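Local coordinates for O-succinylhomoserine sulfhydrylase (Mycobacterium tuberculosis, PDB 3NDN) that catalyses the pyridoxal-phosphate-dependent formation of L-homocysteine from O-succinyl-L-homoserine and hydrogen sulfide in methionine biosynthesis, at the interface of chains A and B and the interface of chains A and C. Sequence-based numbering; all coordinates share one arbitrary frame. Chains: chain A/B/C, O-succinylhomoserine sulfhydrylase.

Contact 1: the interface of chains A and B. Residues chain A 32-33, 36, 38, 44, 46, 89, 272, 275; chain B 355, 364.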
loop_
_atom_site.group_PDB
_atom_site.type_symbol
_atom_site.label_atom_id
_atom_site.label_comp_id
_atom_site.label_asym_id
_atom_site.label_seq_id
_atom_site.Cartn_x
_atom_site.Cartn_y
_atom_site.Cartn_z
ATOM N N VAL A 32 0.380 -19.668 -10.181
ATOM C CA VAL A 32 1.240 -19.455 -9.014
ATOM C C VAL A 32 2.554 -18.720 -9.342
ATOM O O VAL A 32 3.002 -17.867 -8.565
ATOM C CB VAL A 32 1.534 -20.803 -8.270
ATOM C CG1 VAL A 32 2.528 -20.611 -7.127
ATOM C CG2 VAL A 32 0.205 -21.427 -7.740
ATOM N N ARG A 33 3.190 -19.056 -10.463
ATOM C CA ARG A 33 4.558 -18.541 -10.713
ATOM C C ARG A 33 4.879 -18.125 -12.161
ATOM O O ARG A 33 6.053 -17.909 -12.510
ATOM C CB ARG A 33 5.635 -19.517 -10.142
ATOM C CG ARG A 33 5.307 -21.006 -10.238
ATOM C CD ARG A 33 6.506 -21.946 -9.964
ATOM N NE ARG A 33 6.927 -22.109 -8.559
ATOM C CZ ARG A 33 7.972 -21.495 -8.011
ATOM N NH1 ARG A 33 8.706 -20.665 -8.740
ATOM N NH2 ARG A 33 8.307 -21.723 -6.731
ATOM N N MET A 36 6.948 -13.927 -14.038
ATOM C CA MET A 36 7.739 -13.157 -13.065
ATOM C C MET A 36 8.984 -12.578 -13.700
ATOM O O MET A 36 9.511 -13.150 -14.646
ATOM C CB MET A 36 8.179 -14.044 -11.893
ATOM C CG MET A 36 7.047 -14.688 -11.135
ATOM S SD MET A 36 7.633 -15.443 -9.609
ATOM C CE MET A 36 8.560 -16.863 -10.188
ATOM N N ARG A 38 12.205 -11.215 -11.667
ATOM C CA ARG A 38 12.912 -10.897 -10.419
ATOM C C ARG A 38 14.081 -9.943 -10.682
ATOM O O ARG A 38 14.751 -10.056 -11.723
ATOM C CB ARG A 38 13.395 -12.188 -9.712
ATOM C CG ARG A 38 12.251 -13.009 -9.087
ATOM C CD ARG A 38 12.723 -14.343 -8.478
ATOM N NE ARG A 38 11.669 -14.988 -7.673
ATOM C CZ ARG A 38 11.447 -16.306 -7.600
ATOM N NH1 ARG A 38 12.172 -17.166 -8.321
ATOM N NH2 ARG A 38 10.471 -16.776 -6.825
ATOM N N THR A 44 11.840 -13.414 -3.387
ATOM C CA THR A 44 10.915 -14.537 -3.647
ATOM C C THR A 44 9.552 -14.078 -4.193
ATOM O O THR A 44 9.094 -14.546 -5.258
ATOM C CB THR A 44 10.725 -15.396 -2.392
ATOM O OG1 THR A 44 12.005 -15.903 -2.001
ATOM C CG2 THR A 44 9.779 -16.586 -2.685
ATOM N N GLU A 46 6.799 -11.074 -5.584
ATOM C CA GLU A 46 6.788 -10.070 -6.660
ATOM C C GLU A 46 6.920 -8.601 -6.187
ATOM O O GLU A 46 6.176 -8.141 -5.328
ATOM C CB GLU A 46 5.552 -10.254 -7.556
ATOM C CG GLU A 46 5.468 -11.621 -8.316
ATOM C CD GLU A 46 4.941 -12.787 -7.455
ATOM O OE1 GLU A 46 4.864 -12.685 -6.194
ATOM O OE2 GLU A 46 4.602 -13.830 -8.051
ATOM N N ARG A 89 0.919 -13.036 -16.585
ATOM C CA ARG A 89 0.290 -14.112 -15.813
ATOM C C ARG A 89 -1.133 -14.425 -16.314
ATOM O O ARG A 89 -1.481 -15.597 -16.516
ATOM C CB ARG A 89 0.316 -13.800 -14.290
ATOM C CG ARG A 89 -0.200 -14.937 -13.378
ATOM C CD ARG A 89 0.181 -14.686 -11.889
ATOM N NE ARG A 89 1.634 -14.772 -11.688
ATOM C CZ ARG A 89 2.264 -14.628 -10.516
ATOM N NH1 ARG A 89 3.593 -14.738 -10.467
ATOM N NH2 ARG A 89 1.583 -14.356 -9.400
ATOM N N LYS A 272 -1.356 -11.185 -7.364
ATOM C CA LYS A 272 -1.301 -12.077 -6.227
ATOM C C LYS A 272 -2.681 -12.775 -6.115
ATOM O O LYS A 272 -2.752 -13.928 -5.723
ATOM C CB LYS A 272 -0.950 -11.319 -4.927
ATOM C CG LYS A 272 0.461 -10.666 -4.909
ATOM C CD LYS A 272 1.610 -11.691 -5.118
ATOM C CE LYS A 272 1.935 -12.458 -3.849
ATOM N NZ LYS A 272 3.042 -13.468 -4.059
ATOM N N GLU A 275 -2.941 -16.088 -8.123
ATOM C CA GLU A 275 -2.322 -17.312 -7.531
ATOM C C GLU A 275 -3.352 -18.271 -6.920
ATOM O O GLU A 275 -3.164 -19.493 -6.952
ATOM C CB GLU A 275 -1.287 -16.960 -6.478
ATOM C CG GLU A 275 -0.083 -16.154 -7.026
ATOM C CD GLU A 275 0.982 -15.833 -5.989
ATOM O OE1 GLU A 275 0.926 -16.363 -4.843
ATOM O OE2 GLU A 275 1.915 -15.059 -6.336
ATOM N N ASP B 355 11.829 -23.482 -6.219
ATOM C CA ASP B 355 12.922 -22.528 -5.942
ATOM C C ASP B 355 13.753 -22.988 -4.726
ATOM O O ASP B 355 13.186 -23.483 -3.749
ATOM C CB ASP B 355 12.360 -21.140 -5.557
ATOM C CG ASP B 355 11.688 -20.389 -6.720
ATOM O OD1 ASP B 355 12.302 -20.243 -7.794
ATOM O OD2 ASP B 355 10.538 -19.904 -6.535
ATOM N N LYS B 364 4.135 -20.664 -3.376
ATOM C CA LYS B 364 5.256 -21.152 -4.176
ATOM C C LYS B 364 5.974 -22.289 -3.405
ATOM O O LYS B 364 6.275 -22.133 -2.216
ATOM C CB LYS B 364 6.228 -19.999 -4.475
ATOM C CG LYS B 364 5.624 -18.860 -5.371
ATOM C CD LYS B 364 6.646 -17.717 -5.503
ATOM C CE LYS B 364 6.250 -16.694 -6.601
ATOM N NZ LYS B 364 4.868 -16.166 -6.469
HETATM O O HOH W 1 3.496 -16.590 -3.700
#
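The backbone carbonyl of A:Val32, near the end of helix 27-33, accepts a bond from the side-chain nitrogen of B:Lys364: O and NZ are 3.3 Å apart at a C=O...N angle of 165°, while B:Lys364 itself lies in a loop with an extended backbone. The lysine chain runs straight from CB to CE and bends at its last torsion (chi4 52°), which turns NZ in among the carboxylates of A:Glu46 and A:Glu275. There B:Lys364 NZ bonds to A:Glu46 OE2 at 2.8 Å, on the syn side of that carboxylate, and a salt bridge joins it to A:Glu275 OE2 at 3.2 Å. Water 1 links NZ to A:Glu275 OE1. Second-shell cations hold both acids: A:Arg89 NH1 meets A:Glu46 OE2 on its anti side at 2.8 Å, A:Arg89 NH2 bonds to A:Glu275 OE2, and A:Lys272 NZ bonds to A:Glu46 OE1 and A:Glu275 OE2. The two carboxylates would be expected to offset the like charges in part, such as those of A:Lys272 NZ and B:Lys364 NZ, 4.1 Å apart. Along the shaft, A:Met36 SD packs on CE, and A:Val32 CG1 on CG.

B:Asp355 meets two arginines tip to tip. A:Arg33 directs NH1 and NH2 end-on to the one oxygen OD2, whereas A:Arg38, extended from CG to NE, spans the carboxylate, with NH1 to OD1 and NH2 to OD2. Both guanidinium planes stand about 60° from the carboxylate and sandwich it, A:Arg33 donating from one side of its plane and A:Arg38 from the other, each well out of that plane. OD2 therefore accepts three bonds. A:Arg38 NH2 also donates to A:Thr44 O, in the carbonyl plane on a lone pair, at 3.1 Å.

Contact 2: the interface of chains A and C. Residues chain A 59-60, 63; chain C 341, 345, 372.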
loop_
_atom_site.group_PDB
_atom_site.type_symbol
_atom_site.label_atom_id
_atom_site.label_comp_id
_atom_site.label_asym_id
_atom_site.label_seq_id
_atom_site.Cartn_x
_atom_site.Cartn_y
_atom_site.Cartn_z
ATOM N N ALA A 59 22.503 9.972 -23.226
ATOM C CA ALA A 59 21.565 10.587 -24.173
ATOM C C ALA A 59 21.236 9.666 -25.365
ATOM O O ALA A 59 20.094 9.650 -25.824
ATOM C CB ALA A 59 22.091 11.928 -24.646
ATOM N N ALA A 60 22.232 8.909 -25.849
ATOM C CA ALA A 60 22.026 7.922 -26.923
ATOM C C ALA A 60 21.011 6.830 -26.543
ATOM O O ALA A 60 20.183 6.450 -27.374
ATOM C CB ALA A 60 23.341 7.296 -27.352
ATOM N N GLU A 63 17.454 8.327 -26.634
ATOM C CA GLU A 63 16.998 8.419 -28.029
ATOM C C GLU A 63 16.526 7.057 -28.561
ATOM O O GLU A 63 15.439 6.957 -29.137
ATOM C CB GLU A 63 18.097 9.014 -28.927
ATOM C CG GLU A 63 17.728 9.074 -30.427
ATOM C CD GLU A 63 18.844 9.630 -31.335
ATOM O OE1 GLU A 63 20.038 9.590 -30.964
ATOM O OE2 GLU A 63 18.521 10.092 -32.454
ATOM N N LYS C 341 23.952 18.694 -31.958
ATOM C CA LYS C 341 23.494 17.428 -31.375
ATOM C C LYS C 341 24.639 16.732 -30.612
ATOM O O LYS C 341 24.449 16.266 -29.484
ATOM C CB LYS C 341 22.940 16.506 -32.467
ATOM C CG LYS C 341 22.438 15.155 -31.968
ATOM C CD LYS C 341 22.134 14.208 -33.127
ATOM C CE LYS C 341 21.304 13.022 -32.658
ATOM N NZ LYS C 341 20.895 12.129 -33.783
ATOM N N PHE C 345 24.619 16.201 -26.503
ATOM C CA PHE C 345 24.824 14.857 -25.957
ATOM C C PHE C 345 25.968 14.825 -24.940
ATOM O O PHE C 345 25.871 14.129 -23.926
ATOM C CB PHE C 345 25.047 13.827 -27.076
ATOM C CG PHE C 345 23.768 13.220 -27.626
ATOM C CD1 PHE C 345 22.583 13.956 -27.686
ATOM C CD2 PHE C 345 23.767 11.917 -28.127
ATOM C CE1 PHE C 345 21.409 13.379 -28.210
ATOM C CE2 PHE C 345 22.604 11.335 -28.649
ATOM C CZ PHE C 345 21.433 12.065 -28.694
ATOM N N THR C 372 15.232 14.720 -29.694
ATOM C CA THR C 372 15.377 13.280 -29.902
ATOM C C THR C 372 14.466 12.455 -28.978
ATOM O O THR C 372 14.473 11.223 -29.042
ATOM C CB THR C 372 16.872 12.814 -29.792
ATOM O OG1 THR C 372 17.405 13.154 -28.502
ATOM C CG2 THR C 372 17.735 13.457 -30.883
HETATM O O HOH W 2 18.446 11.939 -25.885
#
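The phenyl ring of C:Phe345 is packed on both faces: the methyl CB of A:Ala59 sits over its centre, 3.6 Å from the centroid in a CH-pi contact, and C:Lys341 CG lies against the opposite face, offset toward the rim. On the A:Ala59 side, beyond the ring centre, A:Ala60 N lies 3.7 Å from C:Phe345 CE2; C:Phe345 CZ, at the tip of the ring, is 3.6 Å from the carboxylate oxygen A:Glu63 OE1. The A:Glu63 carboxylate plane is turned 85° from the ring plane.

A:Glu63 has CG anti to its backbone N (chi1 177°) and an extended chain, which carries its carboxylate away from the helix to the chain C surface. A:Glu63 OE2 and C:Lys341 NZ form a salt bridge at 3.4 Å, a length that makes the hydrogen bond weak; the two side chains cross at about a right angle. The aliphatic part of A:Glu63 packs against C:Thr372, with A:Glu63 CG 3.9 Å from C:Thr372 CB, and the methyl C:Thr372 CG2 lies 3.8 Å from A:Glu63 OE2. The hydroxyl OG1 of C:Thr372 instead reaches water 2 at 3.1 Å, and that water contacts A:Ala59 O at 2.8 Å, bridging the subunits. Direct contact here is therefore mainly apolar, with a loose ionic pair and a water bridge beside it.

In the fold, the first two turns of helix 59-66 of chain A present A:Ala59, A:Ala60 and A:Glu63 to chain C, where helix 340-350 supplies C:Lys341 and C:Phe345, and the 3-10 helix 370-372 supplies C:Thr372.

Contact 1 and contact 2 lie about 37 Å apart, measured between the centres of their C-alpha atoms, and involve no residue in common. Chain A takes part in both: contact 1 draws on segments from several parts of its sequence, whereas contact 2 uses helix 59-66. The partners offer segments from the same later stretch of the sequence, residues 355 and 364 in chain B and residues 341, 345 and 372 in chain C. Each subunit therefore engages two neighbours through separate surfaces, consistent with the homotetramer, and two-fold symmetry repeats each contact with the chains exchanged.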